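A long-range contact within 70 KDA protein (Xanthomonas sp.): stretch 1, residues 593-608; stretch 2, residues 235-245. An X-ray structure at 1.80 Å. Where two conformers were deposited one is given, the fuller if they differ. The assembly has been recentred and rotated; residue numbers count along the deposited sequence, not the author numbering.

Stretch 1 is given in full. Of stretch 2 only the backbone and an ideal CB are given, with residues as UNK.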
ATOM      1  N   ILE A 593     -23.662   4.625   8.027  1.00 23.40           N
ATOM      2  CA  ILE A 593     -23.240   5.733   7.182  1.00 23.05           C
ATOM      3  C   ILE A 593     -21.700   5.902   7.084  1.00 21.66           C
ATOM      4  O   ILE A 593     -21.191   6.258   6.050  1.00 20.93           O
ATOM      5  CB  ILE A 593     -23.926   7.009   7.666  1.00 24.39           C
ATOM      6  CG1 ILE A 593     -23.847   8.081   6.591  1.00 25.92           C
ATOM      7  CG2 ILE A 593     -23.425   7.463   9.042  1.00 24.98           C
ATOM      8  CD1 ILE A 593     -24.574   9.346   7.039  1.00 28.57           C
ATOM      9  N   ASP A 594     -20.974   5.639   8.169  1.00 20.87           N
ATOM     10  CA  ASP A 594     -19.528   5.740   8.187  1.00 21.46           C
ATOM     11  C   ASP A 594     -18.893   4.599   7.330  1.00 22.19           C
ATOM     12  O   ASP A 594     -17.777   4.715   6.879  1.00 19.99           O
ATOM     13  CB  ASP A 594     -19.007   5.631   9.617  1.00 22.66           C
ATOM     14  CG  ASP A 594     -19.298   4.299  10.230  1.00 23.74           C
ATOM     15  OD1 ASP A 594     -20.504   3.938  10.320  1.00 27.51           O
ATOM     16  OD2 ASP A 594     -18.351   3.568  10.605  1.00 22.08           O
ATOM     17  N   ILE A 595     -19.609   3.498   7.125  1.00 21.02           N
ATOM     18  CA  ILE A 595     -19.043   2.424   6.326  1.00 20.63           C
ATOM     19  C   ILE A 595     -19.306   2.685   4.829  1.00 23.01           C
ATOM     20  O   ILE A 595     -18.490   2.335   3.965  1.00 23.52           O
ATOM     21  CB  ILE A 595     -19.610   1.051   6.748  1.00 21.30           C
ATOM     22  CG1 ILE A 595     -19.132   0.682   8.138  1.00 19.86           C
ATOM     23  CG2 ILE A 595     -19.247  -0.026   5.740  1.00 20.72           C
ATOM     24  CD1 ILE A 595     -19.784  -0.605   8.687  1.00 22.20           C
ATOM     25  N   LEU A 596     -20.451   3.278   4.531  1.00 23.25           N
ATOM     26  CA  LEU A 596     -20.840   3.555   3.164  1.00 23.68           C
ATOM     27  C   LEU A 596     -20.170   4.789   2.588  1.00 23.28           C
ATOM     28  O   LEU A 596     -20.135   4.930   1.414  1.00 23.07           O
ATOM     29  CB  LEU A 596     -22.349   3.705   3.053  1.00 24.25           C
ATOM     30  CG  LEU A 596     -23.140   2.457   3.450  1.00 26.92           C
ATOM     31  CD1 LEU A 596     -24.616   2.818   3.427  1.00 27.29           C
ATOM     32  CD2 LEU A 596     -22.863   1.264   2.526  1.00 26.26           C
ATOM     33  N   TYR A 597     -19.638   5.686   3.411  1.00 21.98           N
ATOM     34  CA  TYR A 597     -19.143   6.934   2.840  1.00 20.94           C
ATOM     35  C   TYR A 597     -17.896   6.798   1.955  1.00 21.65           C
ATOM     36  O   TYR A 597     -16.952   6.092   2.304  1.00 19.31           O
ATOM     37  CB  TYR A 597     -18.865   7.944   3.925  1.00 19.77           C
ATOM     38  CG  TYR A 597     -18.609   9.339   3.407  1.00 20.55           C
ATOM     39  CD1 TYR A 597     -19.670  10.128   2.894  1.00 19.18           C
ATOM     40  CD2 TYR A 597     -17.304   9.887   3.418  1.00 18.42           C
ATOM     41  CE1 TYR A 597     -19.467  11.383   2.416  1.00 19.62           C
ATOM     42  CE2 TYR A 597     -17.088  11.152   2.924  1.00 19.69           C
ATOM     43  CZ  TYR A 597     -18.173  11.908   2.423  1.00 20.72           C
ATOM     44  OH  TYR A 597     -17.936  13.172   1.993  1.00 20.00           O
ATOM     45  N   SER A 598     -17.878   7.560   0.849  1.00 20.27           N
ATOM     46  CA  SER A 598     -16.707   7.628  -0.020  1.00 19.54           C
ATOM     47  C   SER A 598     -16.372   9.080  -0.160  1.00 19.30           C
ATOM     48  O   SER A 598     -17.109   9.831  -0.832  1.00 19.96           O
ATOM     49  CB  SER A 598     -17.034   7.123  -1.384  1.00 20.87           C
ATOM     50  OG  SER A 598     -15.943   7.383  -2.275  1.00 22.36           O
ATOM     51  N   MET A 599     -15.257   9.486   0.441  1.00 18.71           N
ATOM     52  CA  MET A 599     -14.788  10.866   0.266  1.00 19.54           C
ATOM     53  C   MET A 599     -14.502  11.120  -1.226  1.00 18.45           C
ATOM     54  O   MET A 599     -14.813  12.159  -1.741  1.00 19.87           O
ATOM     55  CB  MET A 599     -13.575  11.067   1.128  1.00 20.21           C
ATOM     56  CG  MET A 599     -13.047  12.452   1.072  1.00 24.90           C
ATOM     57  SD  MET A 599     -13.979  13.551   2.111  1.00 34.45           S
ATOM     58  CE  MET A 599     -13.306  13.060   3.658  1.00 22.63           C
ATOM     59  N   TRP A 600     -13.841  10.171  -1.909  1.00 19.00           N
ATOM     60  CA  TRP A 600     -13.499  10.386  -3.326  1.00 18.55           C
ATOM     61  C   TRP A 600     -14.724  10.675  -4.173  1.00 19.77           C
ATOM     62  O   TRP A 600     -14.702  11.667  -4.937  1.00 19.38           O
ATOM     63  CB  TRP A 600     -12.792   9.193  -3.968  1.00 15.72           C
ATOM     64  CG  TRP A 600     -11.547   8.680  -3.248  1.00 16.14           C
ATOM     65  CD1 TRP A 600     -11.308   7.362  -2.875  1.00 15.75           C
ATOM     66  CD2 TRP A 600     -10.331   9.415  -2.901  1.00 16.83           C
ATOM     67  NE1 TRP A 600     -10.075   7.240  -2.278  1.00 16.37           N
ATOM     68  CE2 TRP A 600      -9.423   8.449  -2.285  1.00 16.60           C
ATOM     69  CE3 TRP A 600      -9.916  10.737  -3.007  1.00 18.27           C
ATOM     70  CZ2 TRP A 600      -8.188   8.820  -1.779  1.00 15.98           C
ATOM     71  CZ3 TRP A 600      -8.624  11.073  -2.572  1.00 17.30           C
ATOM     72  CH2 TRP A 600      -7.797  10.162  -1.936  1.00 17.74           C
ATOM     73  N   ASP A 601     -15.784   9.843  -4.016  1.00 17.18           N
ATOM     74  CA  ASP A 601     -17.060  10.081  -4.721  1.00 19.87           C
ATOM     75  C   ASP A 601     -17.619  11.480  -4.525  1.00 20.26           C
ATOM     76  O   ASP A 601     -18.080  12.099  -5.483  1.00 19.38           O
ATOM     77  CB  ASP A 601     -18.127   9.076  -4.349  1.00 20.32           C
ATOM     78  CG  ASP A 601     -17.777   7.675  -4.828  1.00 21.80           C
ATOM     79  OD1 ASP A 601     -16.881   7.497  -5.673  1.00 21.29           O
ATOM     80  OD2 ASP A 601     -18.429   6.749  -4.355  1.00 26.12           O
ATOM     81  N   ASN A 602     -17.599  11.972  -3.299  1.00 19.76           N
ATOM     82  CA  ASN A 602     -18.196  13.261  -3.018  1.00 19.07           C
ATOM     83  C   ASN A 602     -17.312  14.377  -3.447  1.00 19.60           C
ATOM     84  O   ASN A 602     -17.805  15.418  -3.887  1.00 18.00           O
ATOM     85  CB  ASN A 602     -18.634  13.360  -1.534  1.00 19.62           C
ATOM     86  CG  ASN A 602     -19.757  12.354  -1.257  1.00 20.67           C
ATOM     87  OD1 ASN A 602     -19.538  11.228  -0.788  1.00 19.43           O
ATOM     88  ND2 ASN A 602     -20.939  12.707  -1.688  1.00 18.17           N
ATOM     89  N   VAL A 603     -15.999  14.166  -3.364  1.00 18.96           N
ATOM     90  CA  VAL A 603     -15.048  15.180  -3.913  1.00 19.00           C
ATOM     91  C   VAL A 603     -15.274  15.390  -5.428  1.00 17.90           C
ATOM     92  O   VAL A 603     -15.349  16.514  -5.935  1.00 18.14           O
ATOM     93  CB  VAL A 603     -13.579  14.752  -3.583  1.00 17.12           C
ATOM     94  CG1 VAL A 603     -12.566  15.625  -4.348  1.00 17.62           C
ATOM     95  CG2 VAL A 603     -13.350  14.921  -2.089  1.00 18.56           C
ATOM     96  N   ALA A 604     -15.295  14.297  -6.150  1.00 17.25           N
ATOM     97  CA  ALA A 604     -15.666  14.282  -7.573  1.00 18.48           C
ATOM     98  C   ALA A 604     -16.998  14.986  -7.846  1.00 19.34           C
ATOM     99  O   ALA A 604     -17.032  15.890  -8.706  1.00 18.21           O
ATOM    100  CB  ALA A 604     -15.723  12.845  -8.066  1.00 17.04           C
ATOM    101  N   ALA A 605     -18.050  14.616  -7.096  1.00 18.46           N
ATOM    102  CA  ALA A 605     -19.394  15.217  -7.278  1.00 18.88           C
ATOM    103  C   ALA A 605     -19.255  16.694  -7.089  1.00 18.99           C
ATOM    104  O   ALA A 605     -19.690  17.517  -7.918  1.00 21.37           O
ATOM    105  CB  ALA A 605     -20.359  14.647  -6.255  1.00 18.84           C
ATOM    106  N   GLN A 606     -18.581  17.078  -6.020  1.00 18.40           N
ATOM    107  CA  GLN A 606     -18.536  18.519  -5.746  1.00 19.54           C
ATOM    108  C   GLN A 606     -17.718  19.283  -6.793  1.00 19.46           C
ATOM    109  O   GLN A 606     -18.143  20.370  -7.221  1.00 19.64           O
ATOM    110  CB  GLN A 606     -18.004  18.817  -4.313  1.00 20.42           C
ATOM    111  CG  GLN A 606     -17.981  20.313  -4.011  1.00 24.21           C
ATOM    112  CD  GLN A 606     -17.395  20.589  -2.644  1.00 25.08           C
ATOM    113  OE1 GLN A 606     -16.465  19.897  -2.221  1.00 24.07           O
ATOM    114  NE2 GLN A 606     -17.987  21.553  -1.910  1.00 27.67           N
ATOM    115  N   TYR A 607     -16.539  18.783  -7.176  1.00 17.42           N
ATOM    116  CA  TYR A 607     -15.793  19.456  -8.248  1.00 18.76           C
ATOM    117  C   TYR A 607     -16.517  19.436  -9.596  1.00 19.89           C
ATOM    118  O   TYR A 607     -16.174  20.196 -10.479  1.00 19.35           O
ATOM    119  CB  TYR A 607     -14.416  18.812  -8.467  1.00 19.06           C
ATOM    120  CG  TYR A 607     -13.398  19.393  -7.507  1.00 19.95           C
ATOM    121  CD1 TYR A 607     -13.246  18.860  -6.227  1.00 20.12           C
ATOM    122  CD2 TYR A 607     -12.659  20.497  -7.848  1.00 20.46           C
ATOM    123  CE1 TYR A 607     -12.323  19.396  -5.310  1.00 23.39           C
ATOM    124  CE2 TYR A 607     -11.734  21.027  -6.973  1.00 22.83           C
ATOM    125  CZ  TYR A 607     -11.552  20.480  -5.708  1.00 22.55           C
ATOM    126  OH  TYR A 607     -10.652  21.095  -4.836  1.00 24.63           O
ATOM    127  N   LEU A 608     -17.452  18.529  -9.777  1.00 17.97           N
ATOM    128  CA  LEU A 608     -18.151  18.423 -11.061  1.00 21.15           C
ATOM    129  C   LEU A 608     -19.533  19.116 -10.946  1.00 23.21           C
ATOM    130  O   LEU A 608     -20.404  18.976 -11.813  1.00 21.53           O
ATOM    131  CB  LEU A 608     -18.231  16.938 -11.485  1.00 20.53           C
ATOM    132  CG  LEU A 608     -16.882  16.369 -11.947  1.00 18.62           C
ATOM    133  CD1 LEU A 608     -17.066  14.867 -12.126  1.00 20.17           C
ATOM    134  CD2 LEU A 608     -16.233  17.032 -13.180  1.00 20.01           C
ATOM    135  N   UNK A 235     -13.711  26.618   0.897  1.00 44.63           N
ATOM    136  CA  UNK A 235     -13.181  25.573   0.043  1.00 40.35           C
ATOM    137  C   UNK A 235     -13.963  24.278  -0.129  1.00 35.93           C
ATOM    138  O   UNK A 235     -14.855  23.903   0.657  1.00 34.32           O
ATOM    139  CB  UNK A 235     -11.794  25.205   0.574  1.00 40.35           C
ATOM    140  N   UNK A 236     -13.617  23.586  -1.195  1.00 31.65           N
ATOM    141  CA  UNK A 236     -14.229  22.323  -1.445  1.00 26.37           C
ATOM    142  C   UNK A 236     -13.819  21.275  -0.382  1.00 28.33           C
ATOM    143  O   UNK A 236     -12.770  21.408   0.285  1.00 25.70           O
ATOM    144  CB  UNK A 236     -13.859  21.848  -2.852  1.00 26.37           C
ATOM    145  N   UNK A 237     -14.608  20.203  -0.270  1.00 24.23           N
ATOM    146  CA  UNK A 237     -14.142  18.932   0.353  1.00 23.81           C
ATOM    147  C   UNK A 237     -12.713  18.535  -0.113  1.00 23.56           C
ATOM    148  O   UNK A 237     -12.375  18.775  -1.284  1.00 20.08           O
ATOM    149  CB  UNK A 237     -15.118  17.803   0.015  1.00 23.81           C
ATOM    150  N   UNK A 238     -11.902  17.924   0.772  1.00 20.39           N
ATOM    151  CA  UNK A 238     -10.510  17.553   0.399  1.00 19.64           C
ATOM    152  C   UNK A 238     -10.459  16.185  -0.196  1.00 18.59           C
ATOM    153  O   UNK A 238     -11.219  15.332   0.228  1.00 19.07           O
ATOM    154  CB  UNK A 238      -9.576  17.610   1.610  1.00 19.64           C
ATOM    155  N   UNK A 239      -9.592  15.962  -1.189  1.00 18.64           N
ATOM    156  CA  UNK A 239      -9.461  14.604  -1.728  1.00 17.82           C
ATOM    157  C   UNK A 239      -8.597  13.780  -0.690  1.00 18.63           C
ATOM    158  O   UNK A 239      -7.392  13.904  -0.654  1.00 18.24           O
ATOM    159  CB  UNK A 239      -8.819  14.627  -3.117  1.00 17.82           C
ATOM    160  N   UNK A 240      -9.219  13.016   0.190  0.50 17.67           N
ATOM    161  CA  UNK A 240      -8.419  12.260   1.163  0.50 17.34           C
ATOM    162  C   UNK A 240      -9.132  10.937   1.330  0.50 17.58           C
ATOM    163  O   UNK A 240     -10.306  10.833   1.020  0.50 17.10           O
ATOM    164  CB  UNK A 240      -8.263  12.995   2.496  0.50 17.34           C
ATOM    165  N   UNK A 241      -8.404   9.901   1.738  1.00 16.84           N
ATOM    166  CA  UNK A 241      -8.994   8.566   1.723  1.00 15.87           C
ATOM    167  C   UNK A 241      -9.927   8.350   2.907  1.00 16.70           C
ATOM    168  O   UNK A 241      -9.893   9.130   3.863  1.00 16.77           O
ATOM    169  CB  UNK A 241      -7.894   7.502   1.726  1.00 15.87           C
ATOM    170  N   UNK A 242     -10.800   7.329   2.798  1.00 15.43           N
ATOM    171  CA  UNK A 242     -11.733   6.995   3.903  1.00 14.93           C
ATOM    172  C   UNK A 242     -11.521   5.554   4.211  1.00 14.88           C
ATOM    173  O   UNK A 242     -10.697   4.899   3.538  1.00 13.15           O
ATOM    174  CB  UNK A 242     -13.196   7.271   3.551  1.00 14.93           C
ATOM    175  N   UNK A 243     -12.217   5.005   5.214  1.00 13.92           N
ATOM    176  CA  UNK A 243     -12.099   3.588   5.394  1.00 15.02           C
ATOM    177  C   UNK A 243     -13.387   3.113   6.026  1.00 16.02           C
ATOM    178  O   UNK A 243     -14.158   3.920   6.606  1.00 16.58           O
ATOM    179  CB  UNK A 243     -10.878   3.223   6.241  1.00 15.02           C
ATOM    180  N   UNK A 244     -13.583   1.817   5.948  1.00 16.55           N
ATOM    181  CA  UNK A 244     -14.667   1.211   6.627  1.00 17.67           C
ATOM    182  C   UNK A 244     -14.304   0.804   8.023  1.00 18.32           C
ATOM    183  O   UNK A 244     -15.218   0.599   8.874  1.00 18.30           O
ATOM    184  CB  UNK A 244     -15.171   0.003   5.835  1.00 17.67           C
ATOM    185  N   UNK A 245     -12.995   0.765   8.306  1.00 16.85           N
ATOM    186  CA  UNK A 245     -12.522   0.312   9.608  1.00 16.71           C
ATOM    187  C   UNK A 245     -11.052   0.621   9.728  1.00 17.04           C
ATOM    188  O   UNK A 245     -10.610   1.698   9.266  1.00 18.06           O
ATOM    189  CB  UNK A 245     -12.780  -1.183   9.808  1.00 16.71           C
TER

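The ideal CB at 235 meets nothing of stretch 1 within 5.5 Å, so the choice is open. Gly235 O accepts from a water that itself accepts from Gln606 NE2.

At 236 CA-to-CB points toward the helix, the ideal CB lying 3.3 Å from Gln606 OE1 and 3.8 Å from Tyr607 CE1. A medium-sized polar side chain, or a flat one able to lie along the tyrosine, would suit. Asn236 ND2 sits over one face of the Tyr607 ring, 3.4 Å from Tyr607 CE1.

Position 237 also points toward stretch 1. Its ideal CB is 4.0 Å from Val603 CG2 and 4.9 Å from Met599 SD, which favours an aliphatic residue: leucine, isoleucine, valine or methionine. Proline is excluded if the backbone N is to donate to Gln606 OE1, 2.7 Å away. Leu237 makes that hydrogen bond, and its CD2 reaches to 4.0 Å from Tyr597 OH.

Position 238 turns its CB away, leaving the side chain little constrained by stretch 1. Leu238 meets the helix mainly through its backbone, its O 3.2 Å from Val603 CG2.

At 239 the CB points sideways, 3.6 Å from Trp600 CZ3 and 4.1 Å from Val603 CG1. A compact apolar residue fits: alanine, valine or proline. Pro239 packs its CB 3.8 Å from Trp600 CZ3.

The CB of 240 points away, yet a flexible apolar chain could bend back to Met599. Leu240 does so, with CD2 only 3.0 Å from Met599 CE in the conformer given.

Position 241, sideways, has its ideal CB 3.8 Å from Trp600 CZ2; again a small apolar residue is apt, and Pro241 rests its CB at that same distance.

At 242 CA-to-CB points toward the junction of the two helices, where Tyr597 and Met599 offer apolar surface and Asp594 O, in the first helix, has no backbone partner within the stretch. A large aromatic with a donor fits best. Trp242 donates NE1 to Asp594 O (2.9 Å), receives the edge of Tyr597 on its face, and has CE3 3.9 Å from Met599 CE.

Position 243 points away and its ideal CB meets nothing of stretch 1, so many residues would do; Ser243 donates from OG to the backbone O of 245.

At 244 the ideal CB is 4.1 Å from Ile595 CG2, inviting a small or branched residue with a methyl. Thr244 places CG2 3.8 Å from Ile595 CG2.

Position 245, at phi/psi of -169/-138, favours glycine, and Gly245 it is.

Stretch 2 (235-245) GNLLPLPWSTG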
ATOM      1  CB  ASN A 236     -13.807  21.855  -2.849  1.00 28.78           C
ATOM      2  CG  ASN A 236     -14.640  22.483  -3.971  1.00 28.29           C
ATOM      3  OD1 ASN A 236     -15.271  23.540  -3.782  1.00 29.09           O
ATOM      4  ND2 ASN A 236     -14.647  21.837  -5.163  1.00 27.90           N
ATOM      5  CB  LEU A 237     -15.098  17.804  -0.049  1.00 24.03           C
ATOM      6  CG  LEU A 237     -16.108  17.303   0.973  1.00 31.13           C
ATOM      7  CD1 LEU A 237     -16.521  18.355   2.006  1.00 25.21           C
ATOM      8  CD2 LEU A 237     -17.302  16.687   0.254  1.00 26.66           C
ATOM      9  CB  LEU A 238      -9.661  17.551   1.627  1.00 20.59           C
ATOM     10  CG  LEU A 238      -9.603  18.959   2.260  1.00 20.67           C
ATOM     11  CD1 LEU A 238      -8.770  18.956   3.550  1.00 23.42           C
ATOM     12  CD2 LEU A 238      -9.126  20.043   1.314  1.00 23.40           C
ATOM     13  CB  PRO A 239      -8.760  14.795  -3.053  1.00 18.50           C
ATOM     14  CG  PRO A 239      -8.067  16.151  -2.932  1.00 21.95           C
ATOM     15  CD  PRO A 239      -8.868  16.993  -1.974  1.00 19.53           C
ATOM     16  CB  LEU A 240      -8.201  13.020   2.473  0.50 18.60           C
ATOM     17  CG  LEU A 240      -9.354  13.023   3.464  0.50 17.51           C
ATOM     18  CD1 LEU A 240      -9.277  14.002   4.598  0.50 17.56           C
ATOM     19  CD2 LEU A 240     -10.486  13.400   2.607  0.50 19.27           C
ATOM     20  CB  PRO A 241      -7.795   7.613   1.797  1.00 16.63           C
ATOM     21  CG  PRO A 241      -6.610   8.432   2.084  1.00 17.62           C
ATOM     22  CD  PRO A 241      -6.987   9.914   2.153  1.00 16.96           C
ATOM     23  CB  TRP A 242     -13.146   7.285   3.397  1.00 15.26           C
ATOM     24  CG  TRP A 242     -14.214   7.305   4.474  1.00 15.49           C
ATOM     25  CD1 TRP A 242     -15.056   6.253   4.813  1.00 16.03           C
ATOM     26  CD2 TRP A 242     -14.626   8.447   5.329  1.00 15.68           C
ATOM     27  NE1 TRP A 242     -15.923   6.644   5.818  1.00 16.63           N
ATOM     28  CE2 TRP A 242     -15.712   7.952   6.176  1.00 16.94           C
ATOM     29  CE3 TRP A 242     -14.212   9.768   5.468  1.00 16.38           C
ATOM     30  CZ2 TRP A 242     -16.382   8.779   7.093  1.00 17.24           C
ATOM     31  CZ3 TRP A 242     -14.874  10.608   6.404  1.00 15.80           C
ATOM     32  CH2 TRP A 242     -15.924  10.119   7.193  1.00 16.27           C
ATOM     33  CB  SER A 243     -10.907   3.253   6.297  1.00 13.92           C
ATOM     34  OG  SER A 243     -11.054   3.851   7.567  1.00 16.32           O
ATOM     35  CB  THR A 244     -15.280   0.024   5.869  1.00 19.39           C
ATOM     36  OG1 THR A 244     -14.321  -1.013   5.723  1.00 19.06           O
ATOM     37  CG2 THR A 244     -15.733   0.459   4.478  1.00 19.56           C
TER
HETATM   38  O   HOH W   1     -17.043  22.357   0.729  1.00 36.08           O
HETATM   39  O   HOH W   2     -10.403  20.147  -2.361  1.00 35.37           O
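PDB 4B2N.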